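Local coordinates for Non-heme chloroperoxidase CPO-A1 (Streptomyces aureofaciens, PDB 1A8Q), which may act as a haem-free chlorinating enzyme in 7-chlorotetracycline biosynthesis and is also able to brominate, at residues Ile25-Asn31 and His52-Gly58; Pro62-Tyr67 and Thr188-Arg194; Val116-Ala120 and Ser251-Ala255; Thr158-Phe163 and Asn176-Phe180. One frame throughout, in Å; residues are numbered along the deposited sequence.

Contact 1 of 4, residues Ile25-Asn31 and His52-Gly58; sequences IHGWPLN and HDRRGHG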
loop_
_atom_site.group_PDB
_atom_site.type_symbol
_atom_site.label_atom_id
_atom_site.label_comp_id
_atom_site.label_asym_id
_atom_site.label_seq_id
_atom_site.Cartn_x
_atom_site.Cartn_y
_atom_site.Cartn_z
ATOM N N ILE A 25 -4.559 2.876 2.285
ATOM C CA ILE A 25 -3.364 3.542 1.731
ATOM C C ILE A 25 -2.810 2.672 0.636
ATOM O O ILE A 25 -2.317 1.558 0.784
ATOM C CB ILE A 25 -2.273 3.647 2.855
ATOM C CG1 ILE A 25 -2.823 4.431 4.059
ATOM C CG2 ILE A 25 -1.034 4.385 2.313
ATOM C CD1 ILE A 25 -1.910 4.301 5.290
ATOM N N HIS A 26 -2.970 3.138 -0.646
ATOM C CA HIS A 26 -2.677 2.304 -1.779
ATOM C C HIS A 26 -1.199 2.128 -2.161
ATOM O O HIS A 26 -0.398 2.885 -1.644
ATOM C CB HIS A 26 -3.398 2.866 -3.060
ATOM C CG HIS A 26 -2.839 4.170 -3.558
ATOM N ND1 HIS A 26 -1.773 4.238 -4.420
ATOM C CD2 HIS A 26 -3.236 5.462 -3.286
ATOM C CE1 HIS A 26 -1.526 5.517 -4.668
ATOM N NE2 HIS A 26 -2.363 6.270 -4.015
ATOM N N GLY A 27 -0.951 1.169 -3.051
ATOM C CA GLY A 27 0.448 0.924 -3.465
ATOM C C GLY A 27 0.771 1.560 -4.827
ATOM O O GLY A 27 -0.046 2.233 -5.427
ATOM N N TRP A 28 1.999 1.287 -5.281
ATOM C CA TRP A 28 2.454 1.803 -6.579
ATOM C C TRP A 28 2.044 0.825 -7.634
ATOM O O TRP A 28 2.154 -0.403 -7.454
ATOM C CB TRP A 28 3.991 1.816 -6.450
ATOM C CG TRP A 28 4.861 2.179 -7.627
ATOM C CD1 TRP A 28 5.341 3.399 -7.929
ATOM C CD2 TRP A 28 5.397 1.274 -8.605
ATOM N NE1 TRP A 28 6.136 3.349 -9.048
ATOM C CE2 TRP A 28 6.186 2.052 -9.472
ATOM C CE3 TRP A 28 5.310 -0.097 -8.841
ATOM C CZ2 TRP A 28 6.887 1.517 -10.560
ATOM C CZ3 TRP A 28 5.994 -0.643 -9.919
ATOM C CH2 TRP A 28 6.771 0.181 -10.764
ATOM N N PRO A 29 1.731 1.291 -8.861
ATOM C CA PRO A 29 1.558 2.692 -9.223
ATOM C C PRO A 29 0.090 3.086 -9.346
ATOM O O PRO A 29 -0.364 3.683 -10.348
ATOM C CB PRO A 29 2.145 2.607 -10.654
ATOM C CG PRO A 29 1.672 1.286 -11.185
ATOM C CD PRO A 29 1.539 0.365 -9.994
ATOM N N LEU A 30 -0.696 2.699 -8.349
ATOM C CA LEU A 30 -2.160 2.794 -8.462
ATOM C C LEU A 30 -2.702 3.988 -7.750
ATOM O O LEU A 30 -2.088 5.057 -7.745
ATOM C CB LEU A 30 -2.701 1.447 -7.917
ATOM C CG LEU A 30 -2.071 0.198 -8.521
ATOM C CD1 LEU A 30 -2.722 -1.038 -7.873
ATOM C CD2 LEU A 30 -2.239 0.145 -10.039
ATOM N N ASN A 31 -3.932 3.866 -7.216
ATOM C CA ASN A 31 -4.553 4.984 -6.556
ATOM C C ASN A 31 -5.709 4.424 -5.703
ATOM O O ASN A 31 -5.740 3.200 -5.617
ATOM C CB ASN A 31 -5.014 6.084 -7.521
ATOM C CG ASN A 31 -5.991 5.599 -8.572
ATOM O OD1 ASN A 31 -7.080 5.141 -8.216
ATOM N ND2 ASN A 31 -5.708 5.723 -9.882
ATOM N N HIS A 52 -7.470 7.721 -0.086
ATOM C CA HIS A 52 -6.938 8.894 -0.762
ATOM C C HIS A 52 -6.009 8.460 -1.878
ATOM O O HIS A 52 -5.556 7.320 -1.938
ATOM C CB HIS A 52 -6.131 9.825 0.172
ATOM C CG HIS A 52 -4.995 9.133 0.867
ATOM N ND1 HIS A 52 -5.175 8.030 1.654
ATOM C CD2 HIS A 52 -3.648 9.396 0.864
ATOM C CE1 HIS A 52 -4.027 7.629 2.158
ATOM N NE2 HIS A 52 -3.073 8.444 1.703
ATOM N N ASP A 53 -5.769 9.383 -2.813
ATOM C CA ASP A 53 -4.819 9.157 -3.882
ATOM C C ASP A 53 -3.513 9.907 -3.504
ATOM O O ASP A 53 -3.569 11.108 -3.197
ATOM C CB ASP A 53 -5.325 9.811 -5.185
ATOM C CG ASP A 53 -6.550 9.089 -5.774
ATOM O OD1 ASP A 53 -6.927 7.986 -5.345
ATOM O OD2 ASP A 53 -7.123 9.661 -6.735
ATOM N N ARG A 54 -2.425 9.165 -3.502
ATOM C CA ARG A 54 -1.112 9.764 -3.126
ATOM C C ARG A 54 -0.804 10.910 -4.091
ATOM O O ARG A 54 -1.240 10.899 -5.238
ATOM C CB ARG A 54 -0.067 8.662 -3.223
ATOM C CG ARG A 54 1.370 9.092 -2.835
ATOM C CD ARG A 54 2.279 7.858 -2.630
ATOM N NE ARG A 54 1.722 7.114 -1.481
ATOM C CZ ARG A 54 1.202 5.905 -1.572
ATOM N NH1 ARG A 54 1.149 5.146 -2.661
ATOM N NH2 ARG A 54 0.682 5.361 -0.445
ATOM N N ARG A 55 -0.065 11.909 -3.628
ATOM C CA ARG A 55 0.330 13.029 -4.514
ATOM C C ARG A 55 0.857 12.448 -5.803
ATOM O O ARG A 55 1.560 11.457 -5.887
ATOM C CB ARG A 55 1.396 13.898 -3.822
ATOM C CG ARG A 55 2.676 13.094 -3.566
ATOM C CD ARG A 55 3.516 13.789 -2.501
ATOM N NE ARG A 55 4.033 15.085 -2.883
ATOM C CZ ARG A 55 3.735 16.277 -2.377
ATOM N NH1 ARG A 55 2.889 16.563 -1.418
ATOM N NH2 ARG A 55 4.368 17.337 -2.900
ATOM N N GLY A 56 0.462 13.109 -6.958
ATOM C CA GLY A 56 0.948 12.565 -8.227
ATOM C C GLY A 56 0.327 11.273 -8.723
ATOM O O GLY A 56 0.814 10.687 -9.683
ATOM N N HIS A 57 -0.796 10.824 -8.133
ATOM C CA HIS A 57 -1.462 9.604 -8.544
ATOM C C HIS A 57 -2.972 9.945 -8.632
ATOM O O HIS A 57 -3.416 10.884 -7.958
ATOM C CB HIS A 57 -1.281 8.478 -7.489
ATOM C CG HIS A 57 0.140 7.998 -7.283
ATOM N ND1 HIS A 57 1.148 8.779 -6.752
ATOM C CD2 HIS A 57 0.672 6.784 -7.542
ATOM C CE1 HIS A 57 2.271 8.093 -6.727
ATOM N NE2 HIS A 57 2.019 6.881 -7.223
ATOM N N GLY A 58 -3.658 9.157 -9.419
ATOM C CA GLY A 58 -5.127 9.300 -9.488
ATOM C C GLY A 58 -5.532 10.718 -9.830
ATOM O O GLY A 58 -5.088 11.250 -10.860
HETATM O O HOH W 1 -5.524 4.796 -0.936
HETATM O O HOH W 2 -2.550 6.443 -10.292
#

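Contact 2 of 4, residues Pro62-Tyr67 and Thr188-Arg194; sequences PVWDGY and TIEGGVR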
loop_
_atom_site.group_PDB
_atom_site.type_symbol
_atom_site.label_atom_id
_atom_site.label_comp_id
_atom_site.label_asym_id
_atom_site.label_seq_id
_atom_site.Cartn_x
_atom_site.Cartn_y
_atom_site.Cartn_z
ATOM N N PRO A 62 -0.796 16.606 -9.900
ATOM C CA PRO A 62 0.304 15.984 -10.583
ATOM C C PRO A 62 1.596 16.744 -10.259
ATOM O O PRO A 62 2.124 17.531 -11.050
ATOM C CB PRO A 62 -0.045 16.133 -12.079
ATOM C CG PRO A 62 -0.962 17.306 -12.143
ATOM C CD PRO A 62 -1.715 17.347 -10.814
ATOM N N VAL A 63 2.101 16.548 -9.040
ATOM C CA VAL A 63 3.278 17.252 -8.541
ATOM C C VAL A 63 4.569 16.710 -9.112
ATOM O O VAL A 63 4.683 15.568 -9.538
ATOM C CB VAL A 63 3.390 17.219 -6.997
ATOM C CG1 VAL A 63 2.196 17.865 -6.314
ATOM C CG2 VAL A 63 3.542 15.776 -6.502
ATOM N N TRP A 64 5.589 17.613 -9.020
ATOM C CA TRP A 64 6.932 17.210 -9.398
ATOM C C TRP A 64 7.683 16.615 -8.172
ATOM O O TRP A 64 8.467 15.698 -8.400
ATOM C CB TRP A 64 7.739 18.481 -9.822
ATOM C CG TRP A 64 9.186 18.170 -10.083
ATOM C CD1 TRP A 64 10.234 18.636 -9.329
ATOM C CD2 TRP A 64 9.724 17.285 -11.047
ATOM N NE1 TRP A 64 11.412 18.088 -9.792
ATOM C CE2 TRP A 64 11.129 17.253 -10.843
ATOM C CE3 TRP A 64 9.229 16.517 -12.105
ATOM C CZ2 TRP A 64 11.978 16.484 -11.625
ATOM C CZ3 TRP A 64 10.056 15.747 -12.888
ATOM C CH2 TRP A 64 11.447 15.769 -12.661
ATOM N N ASP A 65 7.455 17.254 -7.040
ATOM C CA ASP A 65 8.372 16.939 -5.931
ATOM C C ASP A 65 7.659 16.242 -4.782
ATOM O O ASP A 65 6.444 16.100 -4.791
ATOM C CB ASP A 65 8.918 18.273 -5.357
ATOM C CG ASP A 65 7.903 19.371 -5.435
ATOM O OD1 ASP A 65 6.766 19.326 -4.917
ATOM O OD2 ASP A 65 8.249 20.378 -6.137
ATOM N N GLY A 66 8.503 15.885 -3.800
ATOM C CA GLY A 66 7.903 15.285 -2.604
ATOM C C GLY A 66 7.592 13.819 -2.721
ATOM O O GLY A 66 6.759 13.332 -1.912
ATOM N N TYR A 67 8.234 13.062 -3.598
ATOM C CA TYR A 67 7.997 11.616 -3.689
ATOM C C TYR A 67 8.947 10.893 -2.711
ATOM O O TYR A 67 9.887 10.208 -3.123
ATOM C CB TYR A 67 8.221 11.151 -5.126
ATOM C CG TYR A 67 7.141 11.690 -6.065
ATOM C CD1 TYR A 67 5.825 11.231 -5.978
ATOM C CD2 TYR A 67 7.462 12.620 -7.042
ATOM C CE1 TYR A 67 4.835 11.740 -6.802
ATOM C CE2 TYR A 67 6.489 13.108 -7.914
ATOM C CZ TYR A 67 5.192 12.677 -7.784
ATOM O OH TYR A 67 4.217 13.140 -8.649
ATOM N N THR A 188 2.031 10.380 -12.368
ATOM C CA THR A 188 3.049 11.158 -13.113
ATOM C C THR A 188 4.221 10.262 -13.426
ATOM O O THR A 188 4.588 9.308 -12.713
ATOM C CB THR A 188 3.565 12.357 -12.315
ATOM O OG1 THR A 188 4.185 11.831 -11.124
ATOM C CG2 THR A 188 2.428 13.291 -11.940
ATOM N N ILE A 189 5.001 10.615 -14.481
ATOM C CA ILE A 189 6.171 9.778 -14.792
ATOM C C ILE A 189 7.245 9.934 -13.712
ATOM O O ILE A 189 7.860 8.921 -13.372
ATOM C CB ILE A 189 6.763 10.144 -16.184
ATOM C CG1 ILE A 189 7.759 9.054 -16.599
ATOM C CG2 ILE A 189 7.312 11.568 -16.128
ATOM C CD1 ILE A 189 8.220 9.188 -18.067
ATOM N N GLU A 190 7.319 11.087 -13.058
ATOM C CA GLU A 190 8.333 11.320 -12.020
ATOM C C GLU A 190 7.929 10.531 -10.775
ATOM O O GLU A 190 8.807 9.963 -10.124
ATOM C CB GLU A 190 8.417 12.809 -11.724
ATOM C CG GLU A 190 9.494 13.191 -10.693
ATOM C CD GLU A 190 10.903 12.865 -11.070
ATOM O OE1 GLU A 190 11.211 12.283 -12.138
ATOM O OE2 GLU A 190 11.784 13.115 -10.193
ATOM N N GLY A 191 6.633 10.465 -10.495
ATOM C CA GLY A 191 6.224 9.635 -9.327
ATOM C C GLY A 191 6.495 8.166 -9.625
ATOM O O GLY A 191 6.866 7.374 -8.722
ATOM N N GLY A 192 6.325 7.749 -10.871
ATOM C CA GLY A 192 6.614 6.398 -11.318
ATOM C C GLY A 192 8.043 5.993 -10.944
ATOM O O GLY A 192 8.284 5.000 -10.237
ATOM N N VAL A 193 9.003 6.813 -11.358
ATOM C CA VAL A 193 10.414 6.483 -11.054
ATOM C C VAL A 193 10.867 6.834 -9.659
ATOM O O VAL A 193 11.530 5.997 -9.004
ATOM C CB VAL A 193 11.342 7.227 -12.066
ATOM C CG1 VAL A 193 10.989 6.812 -13.495
ATOM C CG2 VAL A 193 11.285 8.719 -11.910
ATOM N N ARG A 194 10.489 7.947 -9.035
ATOM C CA ARG A 194 10.998 8.320 -7.731
ATOM C C ARG A 194 10.435 7.399 -6.642
ATOM O O ARG A 194 11.123 7.181 -5.629
ATOM C CB ARG A 194 10.597 9.741 -7.315
ATOM C CG ARG A 194 11.271 10.847 -8.119
ATOM C CD ARG A 194 12.638 11.169 -7.470
ATOM N NE ARG A 194 13.563 10.085 -7.790
ATOM C CZ ARG A 194 14.183 9.982 -8.964
ATOM N NH1 ARG A 194 13.942 10.915 -9.882
ATOM N NH2 ARG A 194 15.033 8.986 -9.239
HETATM O O HOH W 3 11.031 14.655 -8.059
HETATM O O HOH W 4 12.296 9.485 -3.453
#

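Contact 3 of 4, residues Val116-Ala120 and Ser251-Ala255; sequences VLLSA and SHGIA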
loop_
_atom_site.group_PDB
_atom_site.type_symbol
_atom_site.label_atom_id
_atom_site.label_comp_id
_atom_site.label_asym_id
_atom_site.label_seq_id
_atom_site.Cartn_x
_atom_site.Cartn_y
_atom_site.Cartn_z
ATOM N N VAL A 116 -3.083 -2.415 9.518
ATOM C CA VAL A 116 -3.009 -3.640 8.732
ATOM C C VAL A 116 -1.953 -3.407 7.650
ATOM O O VAL A 116 -2.077 -2.410 6.937
ATOM C CB VAL A 116 -4.341 -3.959 8.011
ATOM C CG1 VAL A 116 -4.208 -5.205 7.157
ATOM C CG2 VAL A 116 -5.462 -4.136 9.064
ATOM N N LEU A 117 -1.022 -4.332 7.502
ATOM C CA LEU A 117 0.025 -4.205 6.481
ATOM C C LEU A 117 -0.200 -5.339 5.512
ATOM O O LEU A 117 0.045 -6.502 5.814
ATOM C CB LEU A 117 1.411 -4.336 7.149
ATOM C CG LEU A 117 1.887 -3.152 7.986
ATOM C CD1 LEU A 117 3.255 -3.573 8.568
ATOM C CD2 LEU A 117 2.116 -1.867 7.218
ATOM N N LEU A 118 -0.724 -5.030 4.315
ATOM C CA LEU A 118 -0.964 -6.078 3.320
ATOM C C LEU A 118 0.119 -6.068 2.270
ATOM O O LEU A 118 0.293 -5.037 1.565
ATOM C CB LEU A 118 -2.330 -5.716 2.624
ATOM C CG LEU A 118 -2.705 -6.628 1.449
ATOM C CD1 LEU A 118 -2.953 -8.070 1.846
ATOM C CD2 LEU A 118 -3.994 -6.118 0.759
ATOM N N SER A 119 0.867 -7.147 2.162
ATOM C CA SER A 119 1.929 -7.319 1.150
ATOM C C SER A 119 2.804 -6.080 1.131
ATOM O O SER A 119 3.081 -5.532 0.046
ATOM C CB SER A 119 1.285 -7.526 -0.232
ATOM O OG SER A 119 0.259 -8.557 -0.145
ATOM N N ALA A 120 3.272 -5.642 2.303
ATOM C CA ALA A 120 3.905 -4.366 2.455
ATOM C C ALA A 120 5.431 -4.432 2.497
ATOM O O ALA A 120 5.984 -5.444 2.922
ATOM C CB ALA A 120 3.386 -3.714 3.743
ATOM N N SER A 251 -0.783 -13.769 -4.767
ATOM C CA SER A 251 0.130 -12.796 -5.368
ATOM C C SER A 251 0.212 -11.496 -4.600
ATOM O O SER A 251 -0.238 -11.292 -3.485
ATOM C CB SER A 251 -0.471 -12.488 -6.756
ATOM O OG SER A 251 -1.659 -11.705 -6.672
ATOM N N HIS A 252 0.835 -10.500 -5.246
ATOM C CA HIS A 252 0.974 -9.171 -4.714
ATOM C C HIS A 252 -0.361 -8.421 -4.820
ATOM O O HIS A 252 -0.553 -7.423 -4.125
ATOM C CB HIS A 252 2.029 -8.379 -5.526
ATOM C CG HIS A 252 2.402 -7.071 -4.877
ATOM N ND1 HIS A 252 2.910 -7.064 -3.591
ATOM C CD2 HIS A 252 2.395 -5.789 -5.258
ATOM C CE1 HIS A 252 3.127 -5.832 -3.197
ATOM N NE2 HIS A 252 2.882 -5.018 -4.212
ATOM N N GLY A 253 -1.303 -8.891 -5.630
ATOM C CA GLY A 253 -2.548 -8.186 -5.856
ATOM C C GLY A 253 -3.769 -8.811 -5.168
ATOM O O GLY A 253 -4.888 -8.672 -5.685
ATOM N N ILE A 254 -3.596 -9.265 -3.936
ATOM C CA ILE A 254 -4.677 -9.899 -3.166
ATOM C C ILE A 254 -5.949 -9.098 -3.090
ATOM O O ILE A 254 -7.051 -9.694 -3.230
ATOM C CB ILE A 254 -4.140 -10.169 -1.731
ATOM C CG1 ILE A 254 -3.149 -11.339 -1.710
ATOM C CG2 ILE A 254 -5.275 -10.423 -0.752
ATOM C CD1 ILE A 254 -2.271 -11.264 -0.452
ATOM N N ALA A 255 -5.922 -7.761 -2.956
ATOM C CA ALA A 255 -7.144 -6.998 -2.756
ATOM C C ALA A 255 -8.019 -6.936 -4.014
ATOM O O ALA A 255 -9.203 -6.593 -3.878
ATOM C CB ALA A 255 -6.801 -5.561 -2.358
HETATM O O HOH W 5 1.313 -10.703 -1.261
HETATM O O HOH W 6 -1.766 -7.746 -1.799
#

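Contact 4 of 4, residues Thr158-Phe163 and Asn176-Phe180; sequences TAEGFF and NKDAF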
loop_
_atom_site.group_PDB
_atom_site.type_symbol
_atom_site.label_atom_id
_atom_site.label_comp_id
_atom_site.label_asym_id
_atom_site.label_seq_id
_atom_site.Cartn_x
_atom_site.Cartn_y
_atom_site.Cartn_z
ATOM N N THR A 158 4.120 -5.331 -16.516
ATOM C CA THR A 158 4.244 -5.450 -15.059
ATOM C C THR A 158 3.021 -6.087 -14.422
ATOM O O THR A 158 3.193 -6.730 -13.365
ATOM C CB THR A 158 4.456 -4.038 -14.495
ATOM O OG1 THR A 158 5.705 -3.584 -15.085
ATOM C CG2 THR A 158 4.608 -4.030 -12.977
ATOM N N ALA A 159 1.856 -5.911 -15.046
ATOM C CA ALA A 159 0.649 -6.536 -14.429
ATOM C C ALA A 159 0.791 -8.036 -14.311
ATOM O O ALA A 159 0.214 -8.622 -13.365
ATOM C CB ALA A 159 -0.567 -6.171 -15.274
ATOM N N GLU A 160 1.513 -8.712 -15.193
ATOM C CA GLU A 160 1.700 -10.153 -15.128
ATOM C C GLU A 160 2.361 -10.580 -13.809
ATOM O O GLU A 160 1.808 -11.429 -13.125
ATOM C CB GLU A 160 2.572 -10.667 -16.281
ATOM C CG GLU A 160 1.986 -10.342 -17.658
ATOM C CD GLU A 160 0.671 -11.078 -17.906
ATOM O OE1 GLU A 160 0.543 -12.261 -17.526
ATOM O OE2 GLU A 160 -0.256 -10.483 -18.498
ATOM N N GLY A 161 3.460 -9.930 -13.458
ATOM C CA GLY A 161 4.110 -10.262 -12.183
ATOM C C GLY A 161 3.278 -9.810 -10.989
ATOM O O GLY A 161 3.286 -10.453 -9.925
ATOM N N PHE A 162 2.638 -8.639 -11.096
ATOM C CA PHE A 162 1.906 -8.079 -9.964
ATOM C C PHE A 162 0.829 -9.063 -9.496
ATOM O O PHE A 162 0.573 -9.191 -8.302
ATOM C CB PHE A 162 1.269 -6.766 -10.423
ATOM C CG PHE A 162 0.736 -5.870 -9.350
ATOM C CD1 PHE A 162 -0.571 -6.005 -8.927
ATOM C CD2 PHE A 162 1.540 -4.855 -8.856
ATOM C CE1 PHE A 162 -1.077 -5.144 -7.943
ATOM C CE2 PHE A 162 1.030 -3.975 -7.914
ATOM C CZ PHE A 162 -0.260 -4.164 -7.479
ATOM N N PHE A 163 0.176 -9.749 -10.424
ATOM C CA PHE A 163 -0.912 -10.667 -10.090
ATOM C C PHE A 163 -0.489 -12.121 -10.181
ATOM O O PHE A 163 -1.364 -12.995 -10.031
ATOM C CB PHE A 163 -2.076 -10.484 -11.111
ATOM C CG PHE A 163 -2.765 -9.158 -11.000
ATOM C CD1 PHE A 163 -3.446 -8.766 -9.878
ATOM C CD2 PHE A 163 -2.695 -8.253 -12.076
ATOM C CE1 PHE A 163 -4.077 -7.541 -9.756
ATOM C CE2 PHE A 163 -3.331 -7.027 -11.975
ATOM C CZ PHE A 163 -4.019 -6.661 -10.835
ATOM N N ASN A 176 -8.546 -7.416 -14.796
ATOM C CA ASN A 176 -7.670 -6.992 -13.708
ATOM C C ASN A 176 -6.436 -6.274 -14.324
ATOM O O ASN A 176 -6.023 -5.259 -13.755
ATOM C CB ASN A 176 -7.130 -8.235 -12.947
ATOM C CG ASN A 176 -8.044 -8.787 -11.867
ATOM O OD1 ASN A 176 -8.256 -9.995 -11.801
ATOM N ND2 ASN A 176 -8.592 -7.962 -10.976
ATOM N N LYS A 177 -5.914 -6.877 -15.349
ATOM C CA LYS A 177 -4.702 -6.314 -15.986
ATOM C C LYS A 177 -5.015 -4.974 -16.645
ATOM O O LYS A 177 -4.213 -4.025 -16.572
ATOM C CB LYS A 177 -4.121 -7.286 -16.998
ATOM C CG LYS A 177 -3.752 -8.670 -16.487
ATOM C CD LYS A 177 -3.399 -9.622 -17.653
ATOM C CE LYS A 177 -3.270 -11.038 -17.073
ATOM N NZ LYS A 177 -2.687 -11.986 -18.083
ATOM N N ASP A 178 -6.183 -4.906 -17.303
ATOM C CA ASP A 178 -6.567 -3.651 -17.926
ATOM C C ASP A 178 -6.815 -2.565 -16.896
ATOM O O ASP A 178 -6.499 -1.397 -17.090
ATOM C CB ASP A 178 -7.820 -3.818 -18.806
ATOM C CG ASP A 178 -7.549 -4.657 -20.045
ATOM O OD1 ASP A 178 -6.420 -4.912 -20.478
ATOM O OD2 ASP A 178 -8.537 -5.214 -20.570
ATOM N N ALA A 179 -7.402 -2.932 -15.741
ATOM C CA ALA A 179 -7.629 -1.921 -14.699
ATOM C C ALA A 179 -6.327 -1.412 -14.053
ATOM O O ALA A 179 -6.236 -0.243 -13.652
ATOM C CB ALA A 179 -8.550 -2.496 -13.633
ATOM N N PHE A 180 -5.358 -2.325 -13.924
ATOM C CA PHE A 180 -4.022 -1.966 -13.440
ATOM C C PHE A 180 -3.447 -0.865 -14.351
ATOM O O PHE A 180 -2.997 0.170 -13.843
ATOM C CB PHE A 180 -3.140 -3.233 -13.457
ATOM C CG PHE A 180 -1.721 -2.982 -12.974
ATOM C CD1 PHE A 180 -1.411 -3.119 -11.632
ATOM C CD2 PHE A 180 -0.728 -2.688 -13.890
ATOM C CE1 PHE A 180 -0.095 -2.908 -11.222
ATOM C CE2 PHE A 180 0.588 -2.486 -13.469
ATOM C CZ PHE A 180 0.888 -2.604 -12.125
#

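Contact 1 of 4, residues Ile25-Asn31 and His52-Gly58
His26 and Arg54 hold two buried loops of an alpha/beta hydrolase together by reciprocal bonds, the backbone of each meeting the side chain of the other. Arg54 N gives a nearly straight bond to His26 NE2 (2.9 Å, 171°) in the plane of the imidazole, while the guanidinium turns back to the carbonyl of the same histidine. Arg54 NH2 meets His26 O at 3.0 Å in the carbonyl plane, and Arg54 NH1 reaches it at 2.9 Å from above that plane. A bend at chi3 (-64°) brings the guanidinium back over one face of the imidazole; Asn31 CA lies over the centre of the opposite face. Arg54 NH2 also forms a salt bridge with Glu99, and Phe72 offers the arginine a cation-pi contact.

His57 closes the type II turn that begins at Arg54. Its ring meets that of His26 obliquely and turns the CD2 edge to Leu30 O (3.3 Å), while its ND1 donates to Arg55 O (2.8 Å).

His26 ND1 donates to Gly27 O, also 2.8 Å, so both ring nitrogens are engaged, one as donor and one as acceptor. That pattern is consistent with a neutral His26 whose rotation is fixed within the His-Gly loop beside the catalytic serine.

Contact 2 of 4, residues Pro62-Tyr67 and Thr188-Arg194
Thr188 stands at the N-cap of helix 189-201, one of the helices of the cap inserted into the alpha/beta hydrolase fold, and the loop 62-67 packs against this helix start. Thr188 OG1 accepts from Gly191 N at 2.9 Å and donates to Tyr67 OH at 2.8 Å. The phenol in turn donates to Val63 O (2.6 Å), so a relay of three bonds leads from the first turn of the helix to the loop. The methyl branch of Thr188 takes another direction: CG2 rests against Pro62, 3.7 Å from its CA.

Two residues on, Glu190 crosses one face of the Trp64 indole. With CG opposite the backbone N (chi1 -177°) and the chain bent at the next bond, Glu190 CG sits over the six-membered ring, 3.7 Å from its centroid, in a CH-pi contact. The carboxylate lies almost flat above the indole, the two planes only 14° apart.

Gly191 presents bare backbone to Tyr67. Its CA stands over the middle of the phenol face, 3.5 Å from the centroid and 10° off the ring normal, an approach for which the lack of a side chain is decisive.

One turn later, Arg194 packs its CB on Tyr67 CB before its chain folds away. NH2 forms a salt bridge with Asp197, whereas Arg194 NH1 forms one with Glu190 OE2 within the helix. That carboxylate is also tied to the loop, since a water donates to both Trp64 O and Glu190 OE2, the latter at 2.7 Å.

Contact 3 of 4, residues Val116-Ala120 and Ser251-Ala255
Ser119 and His252 meet where strand 112-118 of the alpha/beta hydrolase sheet runs out beside the loop that carries the catalytic histidine. His252 forms the triad with Ser94, bonded to its NE2, and Asp223, bonded to its ND1. The side chain leaves the backbone with CG trans to N (chi1 -170°), which swings the imidazole across to the strand end. There Ser119 O lies at the ring edge, near its plane, 3.3 Å from His252 CE1, and Ser119 CB stands 3.8 Å from His252 ND1. The carbonyl thus borders the one ring carbon between the two nitrogens used by the triad.

Away from the imidazole, the contact is apolar. Leu118 carries its two methyls toward the loop: CD1 approaches Ile254 CD1 at 4.0 Å and CD2 reaches Ala255 CB. Phe264 of helix 260-272 packs on both Leu118 and Ile254, so this patch joins the strand end to the last helix of the fold.

The hydroxyl of Ser119 meets two waters between the segments, its OG beside the backbone N and turned from the carbonyl carbon (chi1 -50°). Through OG these waters link strand end and loop. One accepts from OG and donates to Ser251 O, while the other donates to OG. An ST turn shapes the same piece of loop, Gly253 N donating to Ser251 OG at 3.0 Å. The second water spends its other proton on His252 O, at 2.6 Å.

Contact 4 of 4, residues Thr158-Phe163 and Asn176-Phe180
Helix 158-162 and helix 176-180 cross at 119° with their axes 9.7 Å apart at closest approach, and the backbones come nearest at Ala159 and Lys177. Phe180 fills the angle between them. With CG trans to the backbone N (chi1 180°), its ring reaches across to the first helix and turns an edge to the face of Phe162; Phe180 CE1 stands over the centre of that ring, 3.5 Å from Phe162 CD2, in an edge-to-face pair with planes 56° apart. Ala159 CA lies over one face of Phe180, and Ala159 CB is 3.8 Å from Phe180 CD2.

Both helices belong to the cap that alpha/beta hydrolases build over the catalytic residues, and Phe162 is also paired edge-to-face with His252. Phe163 is sandwiched: Phe162 CD1 lies over one face, while Asn176 CB makes a CH-pi contact with the other, 4.3 Å from the ring centroid. The Asn176 amide turns elsewhere, its ND2 bonding to Met256 O.

The extended chain of Lys177 brings NZ to the carboxylate of Glu160. This salt bridge uses the syn lone pair of Glu160 OE2, 2.9 Å from Lys177 NZ, with a weak bond from NZ to Glu160 OE1.

Overall arrangement
The four contacts show how an alpha/beta hydrolase assembles its site from loops at the strand ends and a helical cap. Contact 3 supplies His252, while contact 1 brings Gly27 to about 4 Å from the side chain of Ser94. Contact 4 touches both: Pro29 and Leu30 pack on Phe180, and Phe162 O lies 3.2 Å from His252 CB. Contact 2, whose centre is about 11 Å from that of contact 1, ties helix 189-201 to both loops of contact 1, with Trp28 NE1 3.0 Å from Gly192 O and Gly56 O as close to Thr188 N. It is remote from the triad, its nearest atoms about 13 Å from contact 3.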